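Local structure of Slr0280 protein (5H3K) at residues 307-312 against 605-610; 437-442 against 478-483; 105-110 against 172-177; 362-367 against 384-389. The protein is of unknown function but may act as a phosphodiester glycosidase related to the uncovering enzyme NAGPA. One frame throughout, in Å; residues are numbered along the deposited sequence.

Contact 1: residues 307-312 against 605-610; sequences ISLRPL and IGVFVR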
loop_
_atom_site.group_PDB
_atom_site.type_symbol
_atom_site.label_atom_id
_atom_site.label_comp_id
_atom_site.label_asym_id
_atom_site.label_seq_id
_atom_site.Cartn_x
_atom_site.Cartn_y
_atom_site.Cartn_z
ATOM N N ILE A 307 -14.028 6.901 10.199
ATOM C CA ILE A 307 -13.124 5.982 9.494
ATOM C C ILE A 307 -13.869 5.195 8.433
ATOM O O ILE A 307 -14.926 4.615 8.709
ATOM C CB ILE A 307 -12.419 5.006 10.449
ATOM C CG1 ILE A 307 -11.409 5.767 11.313
ATOM C CG2 ILE A 307 -11.717 3.881 9.661
ATOM C CD1 ILE A 307 -10.422 4.875 12.043
ATOM N N SER A 308 -13.319 5.169 7.218
ATOM C CA SER A 308 -13.878 4.346 6.156
ATOM C C SER A 308 -12.742 3.697 5.387
ATOM O O SER A 308 -11.594 4.149 5.465
ATOM C CB SER A 308 -14.766 5.162 5.212
ATOM O OG SER A 308 -14.071 6.261 4.652
ATOM N N LEU A 309 -13.060 2.611 4.688
ATOM C CA LEU A 309 -12.101 1.974 3.796
ATOM C C LEU A 309 -12.662 1.983 2.376
ATOM O O LEU A 309 -13.869 1.833 2.168
ATOM C CB LEU A 309 -11.764 0.543 4.233
ATOM C CG LEU A 309 -10.792 0.354 5.404
ATOM C CD1 LEU A 309 -11.448 0.755 6.700
ATOM C CD2 LEU A 309 -10.333 -1.095 5.492
ATOM N N ARG A 310 -11.778 2.187 1.405
ATOM C CA ARG A 310 -12.144 2.131 -0.010
ATOM C C ARG A 310 -11.052 1.453 -0.794
ATOM O O ARG A 310 -9.874 1.720 -0.569
ATOM C CB ARG A 310 -12.313 3.540 -0.595
ATOM C CG ARG A 310 -13.566 4.294 -0.137
ATOM C CD ARG A 310 -14.844 3.628 -0.646
ATOM N NE ARG A 310 -16.020 4.407 -0.273
ATOM C CZ ARG A 310 -16.690 4.245 0.864
ATOM N NH1 ARG A 310 -16.308 3.329 1.746
ATOM N NH2 ARG A 310 -17.745 5.007 1.123
ATOM N N PRO A 311 -11.435 0.608 -1.757
ATOM C CA PRO A 311 -10.438 0.161 -2.730
ATOM C C PRO A 311 -10.043 1.332 -3.614
ATOM O O PRO A 311 -10.887 2.177 -3.953
ATOM C CB PRO A 311 -11.180 -0.912 -3.545
ATOM C CG PRO A 311 -12.630 -0.597 -3.386
ATOM C CD PRO A 311 -12.790 0.102 -2.053
ATOM N N LEU A 312 -8.768 1.394 -3.973
ATOM C CA LEU A 312 -8.248 2.502 -4.748
ATOM C C LEU A 312 -7.516 1.936 -5.936
ATOM O O LEU A 312 -6.645 1.072 -5.770
ATOM C CB LEU A 312 -7.277 3.315 -3.890
ATOM C CG LEU A 312 -7.818 3.903 -2.583
ATOM C CD1 LEU A 312 -6.678 4.636 -1.874
ATOM C CD2 LEU A 312 -8.968 4.853 -2.871
ATOM N N ILE A 605 -6.045 -1.189 -0.853
ATOM C CA ILE A 605 -7.117 -0.881 0.083
ATOM C C ILE A 605 -6.663 0.354 0.841
ATOM O O ILE A 605 -5.587 0.349 1.443
ATOM C CB ILE A 605 -7.387 -2.048 1.037
ATOM C CG1 ILE A 605 -7.946 -3.251 0.264
ATOM C CG2 ILE A 605 -8.378 -1.655 2.147
ATOM C CD1 ILE A 605 -7.996 -4.544 1.092
ATOM N N GLY A 606 -7.480 1.406 0.818
ATOM C CA GLY A 606 -7.144 2.664 1.474
ATOM C C GLY A 606 -8.030 2.911 2.687
ATOM O O GLY A 606 -9.202 2.535 2.707
ATOM N N VAL A 607 -7.457 3.534 3.709
ATOM C CA VAL A 607 -8.181 3.908 4.914
ATOM C C VAL A 607 -8.288 5.430 4.956
ATOM O O VAL A 607 -7.302 6.142 4.760
ATOM C CB VAL A 607 -7.445 3.421 6.173
ATOM C CG1 VAL A 607 -8.221 3.832 7.443
ATOM C CG2 VAL A 607 -7.278 1.910 6.133
ATOM N N PHE A 608 -9.491 5.924 5.198
ATOM C CA PHE A 608 -9.730 7.360 5.212
ATOM C C PHE A 608 -10.276 7.769 6.572
ATOM O O PHE A 608 -11.060 7.039 7.190
ATOM C CB PHE A 608 -10.696 7.738 4.086
ATOM C CG PHE A 608 -10.123 7.524 2.712
ATOM C CD1 PHE A 608 -10.182 6.275 2.102
ATOM C CD2 PHE A 608 -9.480 8.561 2.054
ATOM C CE1 PHE A 608 -9.629 6.081 0.835
ATOM C CE2 PHE A 608 -8.930 8.378 0.799
ATOM C CZ PHE A 608 -9.000 7.136 0.192
ATOM N N VAL A 609 -9.829 8.920 7.053
ATOM C CA VAL A 609 -10.289 9.439 8.332
ATOM C C VAL A 609 -10.935 10.793 8.075
ATOM O O VAL A 609 -10.266 11.727 7.641
ATOM C CB VAL A 609 -9.132 9.576 9.332
ATOM C CG1 VAL A 609 -9.657 10.073 10.680
ATOM C CG2 VAL A 609 -8.429 8.234 9.511
ATOM N N ARG A 610 -12.240 10.885 8.315
ATOM C CA ARG A 610 -13.002 12.091 7.988
ATOM C C ARG A 610 -13.920 12.525 9.123
ATOM O O ARG A 610 -13.474 12.700 10.254
ATOM C CB ARG A 610 -13.822 11.866 6.720
ATOM C CG ARG A 610 -12.961 11.707 5.477
ATOM C CD ARG A 610 -13.689 11.036 4.327
ATOM N NE ARG A 610 -12.890 11.078 3.105
ATOM C CZ ARG A 610 -13.143 10.354 2.020
ATOM N NH1 ARG A 610 -14.176 9.522 2.006
ATOM N NH2 ARG A 610 -12.359 10.462 0.951
HETATM O O HOH W 1 -14.100 8.400 6.118
#

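Contact 2: residues 437-442 against 478-483; sequences NSQVTA and GTTLNV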
loop_
_atom_site.group_PDB
_atom_site.type_symbol
_atom_site.label_atom_id
_atom_site.label_comp_id
_atom_site.label_asym_id
_atom_site.label_seq_id
_atom_site.Cartn_x
_atom_site.Cartn_y
_atom_site.Cartn_z
ATOM N N ASN A 437 -28.236 2.248 -23.549
ATOM C CA ASN A 437 -29.545 2.436 -22.933
ATOM C C ASN A 437 -30.377 1.155 -22.955
ATOM O O ASN A 437 -31.550 1.166 -23.345
ATOM C CB ASN A 437 -30.311 3.575 -23.611
ATOM C CG ASN A 437 -31.425 4.111 -22.742
ATOM O OD1 ASN A 437 -31.297 4.159 -21.516
ATOM N ND2 ASN A 437 -32.535 4.500 -23.365
ATOM N N SER A 438 -29.741 0.054 -22.559
ATOM C CA SER A 438 -30.399 -1.254 -22.441
ATOM C C SER A 438 -30.853 -1.902 -23.755
ATOM O O SER A 438 -31.619 -2.863 -23.729
ATOM C CB SER A 438 -31.576 -1.202 -21.459
ATOM O OG SER A 438 -31.152 -0.815 -20.161
ATOM N N GLN A 439 -30.382 -1.395 -24.889
ATOM C CA GLN A 439 -30.688 -2.022 -26.178
ATOM C C GLN A 439 -29.431 -2.327 -26.973
ATOM O O GLN A 439 -28.505 -1.518 -27.015
ATOM C CB GLN A 439 -31.600 -1.126 -27.036
ATOM C CG GLN A 439 -33.033 -1.053 -26.581
ATOM C CD GLN A 439 -33.910 -0.286 -27.553
ATOM O OE1 GLN A 439 -34.513 -0.866 -28.454
ATOM N NE2 GLN A 439 -33.978 1.025 -27.376
ATOM N N VAL A 440 -29.409 -3.488 -27.625
ATOM C CA VAL A 440 -28.329 -3.829 -28.539
ATOM C C VAL A 440 -28.378 -2.891 -29.742
ATOM O O VAL A 440 -29.438 -2.714 -30.361
ATOM C CB VAL A 440 -28.424 -5.285 -29.027
ATOM C CG1 VAL A 440 -27.290 -5.589 -29.976
ATOM C CG2 VAL A 440 -28.404 -6.260 -27.841
ATOM N N THR A 441 -27.243 -2.280 -30.064
ATOM C CA THR A 441 -27.203 -1.326 -31.160
ATOM C C THR A 441 -26.274 -1.768 -32.295
ATOM O O THR A 441 -26.399 -1.288 -33.422
ATOM C CB THR A 441 -26.799 0.058 -30.660
ATOM O OG1 THR A 441 -26.914 0.997 -31.733
ATOM C CG2 THR A 441 -25.377 0.026 -30.173
ATOM N N ALA A 442 -25.349 -2.681 -32.005
ATOM C CA ALA A 442 -24.408 -3.162 -33.014
ATOM C C ALA A 442 -23.775 -4.490 -32.612
ATOM O O ALA A 442 -23.765 -4.841 -31.433
ATOM C CB ALA A 442 -23.329 -2.104 -33.281
ATOM N N GLY A 478 -31.529 -4.025 -31.609
ATOM C CA GLY A 478 -32.846 -3.598 -31.166
ATOM C C GLY A 478 -33.347 -4.338 -29.944
ATOM O O GLY A 478 -34.289 -3.883 -29.282
ATOM N N THR A 479 -32.730 -5.481 -29.636
ATOM C CA THR A 479 -33.141 -6.266 -28.466
ATOM C C THR A 479 -32.918 -5.485 -27.162
ATOM O O THR A 479 -31.866 -4.850 -26.971
ATOM C CB THR A 479 -32.388 -7.622 -28.399
ATOM O OG1 THR A 479 -32.559 -8.315 -29.641
ATOM C CG2 THR A 479 -32.932 -8.497 -27.274
ATOM N N THR A 480 -33.914 -5.526 -26.279
ATOM C CA THR A 480 -33.834 -4.900 -24.957
ATOM C C THR A 480 -33.215 -5.887 -23.957
ATOM O O THR A 480 -33.506 -7.077 -24.015
ATOM C CB THR A 480 -35.238 -4.454 -24.489
ATOM O OG1 THR A 480 -35.649 -3.316 -25.261
ATOM C CG2 THR A 480 -35.234 -4.057 -23.022
ATOM N N LEU A 481 -32.347 -5.403 -23.060
ATOM C CA LEU A 481 -31.650 -6.291 -22.123
ATOM C C LEU A 481 -31.768 -5.819 -20.684
ATOM O O LEU A 481 -31.733 -4.617 -20.399
ATOM C CB LEU A 481 -30.160 -6.418 -22.475
ATOM C CG LEU A 481 -29.755 -6.925 -23.854
ATOM C CD1 LEU A 481 -28.244 -6.830 -24.016
ATOM C CD2 LEU A 481 -30.211 -8.358 -24.058
ATOM N N ASN A 482 -31.917 -6.775 -19.778
ATOM C CA ASN A 482 -31.758 -6.515 -18.357
ATOM C C ASN A 482 -30.595 -7.342 -17.829
ATOM O O ASN A 482 -30.456 -8.510 -18.175
ATOM C CB ASN A 482 -33.035 -6.865 -17.590
ATOM C CG ASN A 482 -32.813 -6.921 -16.093
ATOM O OD1 ASN A 482 -32.703 -8.002 -15.510
ATOM N ND2 ASN A 482 -32.727 -5.749 -15.460
ATOM N N VAL A 483 -29.750 -6.732 -17.000
ATOM C CA VAL A 483 -28.643 -7.462 -16.381
ATOM C C VAL A 483 -28.878 -7.523 -14.876
ATOM O O VAL A 483 -29.149 -6.502 -14.238
ATOM C CB VAL A 483 -27.292 -6.786 -16.663
ATOM C CG1 VAL A 483 -26.149 -7.590 -16.042
ATOM C CG2 VAL A 483 -27.072 -6.648 -18.161
#

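Contact 3: residues 105-110 against 172-177; sequences QWFSGD and SQPAFW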
loop_
_atom_site.group_PDB
_atom_site.type_symbol
_atom_site.label_atom_id
_atom_site.label_comp_id
_atom_site.label_asym_id
_atom_site.label_seq_id
_atom_site.Cartn_x
_atom_site.Cartn_y
_atom_site.Cartn_z
ATOM N N GLN A 105 13.591 11.102 19.569
ATOM C CA GLN A 105 15.016 11.302 19.817
ATOM C C GLN A 105 15.677 11.757 18.526
ATOM O O GLN A 105 15.496 11.138 17.476
ATOM C CB GLN A 105 15.683 10.022 20.336
ATOM C CG GLN A 105 15.474 9.749 21.823
ATOM C CD GLN A 105 16.270 10.696 22.730
ATOM O OE1 GLN A 105 16.186 11.921 22.603
ATOM N NE2 GLN A 105 17.044 10.124 23.653
ATOM N N TRP A 106 16.418 12.857 18.601
ATOM C CA TRP A 106 17.133 13.379 17.441
ATOM C C TRP A 106 18.255 14.294 17.928
ATOM O O TRP A 106 18.048 15.496 18.149
ATOM C CB TRP A 106 16.181 14.122 16.481
ATOM C CG TRP A 106 16.838 14.539 15.188
ATOM C CD1 TRP A 106 17.168 13.734 14.133
ATOM C CD2 TRP A 106 17.250 15.868 14.824
ATOM N NE1 TRP A 106 17.765 14.481 13.139
ATOM C CE2 TRP A 106 17.823 15.783 13.540
ATOM C CE3 TRP A 106 17.192 17.105 15.463
ATOM C CZ2 TRP A 106 18.329 16.907 12.888
ATOM C CZ3 TRP A 106 17.696 18.219 14.806
ATOM C CH2 TRP A 106 18.256 18.112 13.535
ATOM N N PHE A 107 19.438 13.705 18.093
ATOM C CA PHE A 107 20.595 14.399 18.646
ATOM C C PHE A 107 20.215 15.110 19.947
ATOM O O PHE A 107 20.485 16.294 20.129
ATOM C CB PHE A 107 21.168 15.374 17.625
ATOM C CG PHE A 107 21.673 14.704 16.366
ATOM C CD1 PHE A 107 22.907 14.071 16.349
ATOM C CD2 PHE A 107 20.912 14.706 15.208
ATOM C CE1 PHE A 107 23.382 13.455 15.196
ATOM C CE2 PHE A 107 21.377 14.087 14.050
ATOM C CZ PHE A 107 22.614 13.466 14.047
ATOM N N SER A 108 19.580 14.362 20.838
ATOM C CA SER A 108 19.126 14.892 22.114
ATOM C C SER A 108 19.543 13.998 23.282
ATOM O O SER A 108 19.460 12.771 23.197
ATOM C CB SER A 108 17.604 15.089 22.087
ATOM O OG SER A 108 16.946 14.051 21.376
ATOM N N GLY A 109 20.007 14.606 24.370
ATOM C CA GLY A 109 20.286 13.847 25.580
ATOM C C GLY A 109 18.991 13.385 26.231
ATOM O O GLY A 109 18.869 12.236 26.674
ATOM N N ASP A 110 18.020 14.294 26.275
ATOM C CA ASP A 110 16.689 14.013 26.808
ATOM C C ASP A 110 15.718 13.794 25.668
ATOM O O ASP A 110 15.849 14.425 24.624
ATOM C CB ASP A 110 16.201 15.205 27.627
ATOM C CG ASP A 110 17.113 15.526 28.784
ATOM O OD1 ASP A 110 17.625 14.571 29.407
ATOM O OD2 ASP A 110 17.317 16.728 29.062
ATOM N N SER A 172 29.749 17.740 13.901
ATOM C CA SER A 172 29.904 19.001 14.628
ATOM C C SER A 172 28.568 19.549 15.133
ATOM O O SER A 172 28.520 20.282 16.128
ATOM C CB SER A 172 30.578 20.044 13.748
ATOM O OG SER A 172 29.753 20.373 12.653
ATOM N N GLN A 173 27.488 19.207 14.429
ATOM C CA GLN A 173 26.142 19.674 14.756
ATOM C C GLN A 173 25.166 18.570 14.366
ATOM O O GLN A 173 25.524 17.670 13.589
ATOM C CB GLN A 173 25.795 20.946 13.968
ATOM C CG GLN A 173 26.706 22.148 14.224
ATOM C CD GLN A 173 26.541 22.711 15.626
ATOM O OE1 GLN A 173 25.480 22.568 16.238
ATOM N NE2 GLN A 173 27.586 23.360 16.138
ATOM N N PRO A 174 23.937 18.629 14.898
ATOM C CA PRO A 174 22.900 17.703 14.426
ATOM C C PRO A 174 22.725 17.838 12.921
ATOM O O PRO A 174 22.981 18.913 12.359
ATOM C CB PRO A 174 21.643 18.200 15.141
ATOM C CG PRO A 174 22.159 18.813 16.410
ATOM C CD PRO A 174 23.456 19.495 15.990
ATOM N N ALA A 175 22.297 16.762 12.271
ATOM C CA ALA A 175 22.155 16.778 10.825
ATOM C C ALA A 175 20.960 15.944 10.395
ATOM O O ALA A 175 20.722 14.871 10.937
ATOM C CB ALA A 175 23.434 16.261 10.163
ATOM N N PHE A 176 20.201 16.446 9.431
ATOM C CA PHE A 176 19.124 15.655 8.850
ATOM C C PHE A 176 19.722 14.504 8.049
ATOM O O PHE A 176 20.777 14.652 7.430
ATOM C CB PHE A 176 18.281 16.529 7.941
ATOM C CG PHE A 176 17.695 17.724 8.632
ATOM C CD1 PHE A 176 17.078 17.587 9.867
ATOM C CD2 PHE A 176 17.782 18.984 8.062
ATOM C CE1 PHE A 176 16.527 18.687 10.518
ATOM C CE2 PHE A 176 17.229 20.098 8.705
ATOM C CZ PHE A 176 16.604 19.944 9.934
ATOM N N TRP A 177 19.052 13.360 8.053
ATOM C CA TRP A 177 19.543 12.215 7.301
ATOM C C TRP A 177 18.400 11.304 6.871
ATOM O O TRP A 177 17.295 11.368 7.426
ATOM C CB TRP A 177 20.581 11.437 8.130
ATOM C CG TRP A 177 20.044 11.001 9.460
ATOM C CD1 TRP A 177 20.030 11.730 10.626
ATOM C CD2 TRP A 177 19.416 9.748 9.758
ATOM N NE1 TRP A 177 19.441 10.993 11.632
ATOM C CE2 TRP A 177 19.062 9.784 11.130
ATOM C CE3 TRP A 177 19.129 8.607 9.004
ATOM C CZ2 TRP A 177 18.425 8.706 11.753
ATOM C CZ3 TRP A 177 18.494 7.542 9.632
ATOM C CH2 TRP A 177 18.146 7.603 10.993
#

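Contact 4: residues 362-367 against 384-389; sequences SGPILN and LSLSEI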
loop_
_atom_site.group_PDB
_atom_site.type_symbol
_atom_site.label_atom_id
_atom_site.label_comp_id
_atom_site.label_asym_id
_atom_site.label_seq_id
_atom_site.Cartn_x
_atom_site.Cartn_y
_atom_site.Cartn_z
ATOM N N SER A 362 -13.763 -4.223 -11.111
ATOM C CA SER A 362 -13.196 -5.445 -11.669
ATOM C C SER A 362 -13.922 -6.642 -11.066
ATOM O O SER A 362 -14.242 -6.631 -9.889
ATOM C CB SER A 362 -11.704 -5.509 -11.358
ATOM O OG SER A 362 -11.109 -6.574 -12.087
ATOM N N GLY A 363 -14.225 -7.657 -11.861
ATOM C CA GLY A 363 -15.013 -8.766 -11.343
ATOM C C GLY A 363 -14.175 -9.853 -10.691
ATOM O O GLY A 363 -12.973 -9.950 -10.953
ATOM N N PRO A 364 -14.813 -10.705 -9.866
ATOM C CA PRO A 364 -14.124 -11.816 -9.199
ATOM C C PRO A 364 -13.707 -12.873 -10.220
ATOM O O PRO A 364 -14.371 -13.047 -11.261
ATOM C CB PRO A 364 -15.204 -12.412 -8.275
ATOM C CG PRO A 364 -16.401 -11.487 -8.372
ATOM C CD PRO A 364 -16.272 -10.796 -9.695
ATOM N N ILE A 365 -12.613 -13.569 -9.935
ATOM C CA ILE A 365 -12.224 -14.719 -10.750
ATOM C C ILE A 365 -11.829 -15.924 -9.895
ATOM O O ILE A 365 -11.400 -15.760 -8.741
ATOM C CB ILE A 365 -11.065 -14.389 -11.736
ATOM C CG1 ILE A 365 -9.755 -14.114 -10.986
ATOM C CG2 ILE A 365 -11.428 -13.220 -12.664
ATOM C CD1 ILE A 365 -8.534 -14.070 -11.901
ATOM N N LEU A 366 -12.005 -17.123 -10.466
ATOM C CA LEU A 366 -11.481 -18.383 -9.926
ATOM C C LEU A 366 -11.959 -18.734 -8.507
ATOM O O LEU A 366 -11.286 -19.456 -7.786
ATOM C CB LEU A 366 -9.950 -18.391 -10.006
ATOM C CG LEU A 366 -9.434 -18.433 -11.445
ATOM C CD1 LEU A 366 -7.941 -18.084 -11.506
ATOM C CD2 LEU A 366 -9.699 -19.814 -12.036
ATOM N N ASN A 367 -13.116 -18.206 -8.114
ATOM C CA ASN A 367 -13.683 -18.445 -6.789
ATOM C C ASN A 367 -12.655 -18.145 -5.694
ATOM O O ASN A 367 -12.548 -18.866 -4.703
ATOM C CB ASN A 367 -14.210 -19.877 -6.679
ATOM C CG ASN A 367 -15.359 -20.009 -5.683
ATOM O OD1 ASN A 367 -16.180 -19.093 -5.533
ATOM N ND2 ASN A 367 -15.428 -21.155 -5.001
ATOM N N LEU A 384 -15.283 -15.802 -3.360
ATOM C CA LEU A 384 -16.317 -15.044 -4.041
ATOM C C LEU A 384 -16.453 -15.399 -5.522
ATOM O O LEU A 384 -15.469 -15.517 -6.253
ATOM C CB LEU A 384 -16.032 -13.545 -3.878
ATOM C CG LEU A 384 -16.870 -12.563 -4.698
ATOM C CD1 LEU A 384 -18.311 -12.566 -4.200
ATOM C CD2 LEU A 384 -16.243 -11.174 -4.608
ATOM N N SER A 385 -17.686 -15.570 -5.969
ATOM C CA SER A 385 -17.945 -15.617 -7.404
ATOM C C SER A 385 -19.147 -14.733 -7.715
ATOM O O SER A 385 -19.975 -14.455 -6.850
ATOM C CB SER A 385 -18.153 -17.051 -7.895
ATOM O OG SER A 385 -19.282 -17.620 -7.265
ATOM N N LEU A 386 -19.220 -14.266 -8.953
ATOM C CA LEU A 386 -20.305 -13.387 -9.353
ATOM C C LEU A 386 -20.811 -13.911 -10.672
ATOM O O LEU A 386 -20.015 -14.210 -11.555
ATOM C CB LEU A 386 -19.786 -11.963 -9.542
ATOM C CG LEU A 386 -20.751 -10.964 -10.183
ATOM C CD1 LEU A 386 -21.861 -10.614 -9.204
ATOM C CD2 LEU A 386 -20.013 -9.705 -10.659
ATOM N N SER A 387 -22.119 -14.072 -10.809
ATOM C CA SER A 387 -22.669 -14.363 -12.124
ATOM C C SER A 387 -23.693 -13.296 -12.462
ATOM O O SER A 387 -24.454 -12.855 -11.596
ATOM C CB SER A 387 -23.278 -15.768 -12.194
ATOM O OG SER A 387 -24.412 -15.878 -11.360
ATOM N N GLU A 388 -23.685 -12.854 -13.715
ATOM C CA GLU A 388 -24.676 -11.898 -14.178
ATOM C C GLU A 388 -25.590 -12.600 -15.154
ATOM O O GLU A 388 -25.122 -13.195 -16.120
ATOM C CB GLU A 388 -24.002 -10.717 -14.879
ATOM C CG GLU A 388 -23.030 -9.951 -13.983
ATOM C CD GLU A 388 -22.568 -8.646 -14.594
ATOM O OE1 GLU A 388 -21.862 -8.678 -15.632
ATOM O OE2 GLU A 388 -22.923 -7.586 -14.035
ATOM N N ILE A 389 -26.890 -12.542 -14.888
ATOM C CA ILE A 389 -27.877 -13.060 -15.832
ATOM C C ILE A 389 -28.321 -11.924 -16.734
ATOM O O ILE A 389 -28.777 -10.879 -16.256
ATOM C CB ILE A 389 -29.106 -13.637 -15.124
ATOM C CG1 ILE A 389 -28.680 -14.773 -14.193
ATOM C CG2 ILE A 389 -30.111 -14.142 -16.152
ATOM C CD1 ILE A 389 -27.769 -15.761 -14.871
HETATM O O HOH W 2 -17.066 -14.939 -10.548
HETATM O O HOH W 3 -14.778 -16.009 -8.890
#

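Contact 1: residues 307-312 against 605-610
Two reciprocal pairs of backbone hydrogen bonds hold 307-312 and 605-610 together as antiparallel neighbours, pairing strand 307-313 with the C-terminal strand 600-609 of the chain. At the Ser308-Phe608 pair, the bond from Phe608 N to Ser308 O is 2.8 Å long and almost straight (173°), with the donor in the carbonyl plane. At the Arg310-Gly606 pair, Gly606 N reaches Arg310 O over 2.8 Å but stands 27° above that carbonyl plane. The side chain of Arg310 leads away from the partner strand: a bend at chi2 (-66°) turns the guanidinium back so that NH1 donates to Leu309 O at 2.9 Å. Its NH2 forms a salt bridge with Asp375 and also bonds Gln357, while Leu309 O takes a second donor from Trp373.

The side chains alternate between the two faces of the sheet. Ile307, Leu309, Ile605, Val607 and Val609 share one face, where Leu309 and Val607 lie side by side with CG and CG2 3.9 Å apart; Ile300 of strand 291-300 packs on Ile307 and Val607. The opposite face carries Phe608, whose ring meets Leu312 tip to tip: CD2 of Leu312 lies in the ring plane, 3.8 Å from CZ of Phe608. The other methyl of Leu312, CD1, rests 3.9 Å from Gly606 CA. The guanidinium of Arg610 lays one face over Phe608 CB. At the margin, Ser308 OG, in the crowded position between its backbone N and carbonyl carbon, hydrogen-bonds a water at 2.6 Å, and this water donates a weak bond to Phe608 O.

Contact 2: residues 437-442 against 478-483
This is a short backbone-to-backbone contact, centred about 40 Å from the centre of the chain, where the start of strand 439-446 meets the run leading into strand 481-488. The two run in opposite directions, and three hydrogen bonds join them. Leu481 N donates to Ser438 O at 2.7 Å and Val440 N to Thr479 O at 2.9 Å, both with the donor in the carbonyl plane. The third bond, from Gly478 N to Val440 O, is 2.8 Å long but comes from 28° above the carbonyl plane. Gly478 has a positive phi (104°), at which a CB would jam against the preceding carbonyl O. The acceptors of the first two bonds each also take a CA-H: Thr480 CA lies 3.3 Å from Ser438 O, and Gln439 CA lies 3.2 Å from Thr479 O.

Asn437 and Ser438 form the tight connection of a beta hairpin between strands 430-436 and 439-446; both have left-handed backbone angles, as in a type I' turn. The contact therefore fastens the tip of this hairpin to the 478-483 run.

Side chains add little on the outer side, where the stem of Gln439 crosses Thr480 obliquely, CG against OG1. On the inner side Val440 turns CG2 beside its own backbone N and brings it 3.9 Å from Leu481 CD1. Leu481 continues inward onto Val435, Ile390, Tyr461 and Ile463.

Contact 3: residues 105-110 against 172-177
Trp106 projects from the loop between strands 101-105 and 112-119 into the 172-177 run. From CB its CG stands anti to the backbone N (chi1 -173°), which carries the indole across to Pro174, Ala175 and Phe176. The five-membered ring comes first: NE1 makes a weak hydrogen bond to Leu89 O and lies 4.2 Å from Trp177 NE1, as the two indoles run antiparallel alongside each other. Farther out, CZ2 is 3.3 Å from Phe176 CD1, a tight approach. At the tip, Trp106 CH2 is 3.5 Å from Phe176 CE1, and Trp106 CH2 is 3.7 Å from Pro174 CB. The six-membered ring of Trp106 and the ring of Phe176 are nearly parallel (19°) but offset, with centroids 5.3 Å apart and little overlap, whereas Pro174 CB sits over a face of the indole in a CH-pi contact.

Phe107 covers one face of the indole, its CD2 over the centre. Pro174 CA lies over the face of the Phe107 ring, 3.8 Å from its centroid, and Phe107 CE2 turns an edge to Ala175 O at 3.3 Å. Phe107 has left-handed backbone angles, and its N is held by Thr252 OG1.

The 172-176 linker passes from one four-stranded antiparallel sheet to another, and Trp177 begins the second, packing on Val250 and Ile190. Contact across the segments is thus aromatic and CH-pi, with no hydrogen bond between them. Ala175 O and Trp177 NE1 are buried without a partner, a cost that the ring-edge C-H of Phe107 probably offsets in part for the carbonyl.

Contact 4: residues 362-367 against 384-389
Leu384 O is the best-held polar atom here, gripped by one true hydrogen bond, from a water at 2.8 Å, and supported by a CA-H...O contact from Asn367 CA at 3.5 Å. The same water accepts from Asn367 N at 2.9 Å and so bridges the two backbones, which have no direct hydrogen bond between them. A second water accepts from Leu386 N at 2.8 Å and may complete a weaker link to Pro364 O.

Beside the two waters, the ring of Pro364 supplies the apolar part. It presses on the strand with CG 3.6 Å from Leu386 CB and 3.8 Å from Leu384 CD2. Leu384 starts away from the loop at CB, yet its chain, with CG anti to the backbone N (chi1 171°), brings CD2 back to the proline. CD of the ring faces Leu386 CB and CD2, so the pyrrolidine crosses both leucines obliquely.

Beyond Pro364 the loop turns back through Leu366 and Asn367, both with left-handed backbone angles, a pair that fits a type I' turn; the side chain of Asn367 comes alongside Ser385.

The loop connects strand 359-362 to strand 369-373, itself a partner of strand 379-392 in the larger sheet. Leu386 packs on Leu403 of strand 397-403 and Ser487 of strand 481-488, Leu384 on Ser487 and on Trp355 of strand 354-356, while Pro364 packs against strand 379-392 from the loop.

In the fold
Contacts 1 and 3 are buried, contact 4 lies at the surface and contact 2 is partly buried. Contact 1, nearest the centre of the chain, is regular strand pairing, whereas contact 3 joins two loops by aromatic rings packed around a proline, on the opposite side of that centre from contacts 2 and 4. Contacts 2 and 4 share one sheet, since strands 481-488 and 379-392 are neighbours, and they touch where Val483 packs on Glu388 and Ile389. Their chemistry differs: direct backbone bonds in contact 2, water-mediated links and a proline in contact 4. Contacts 2 and 3 are the farthest apart, with centres about 69 Å apart.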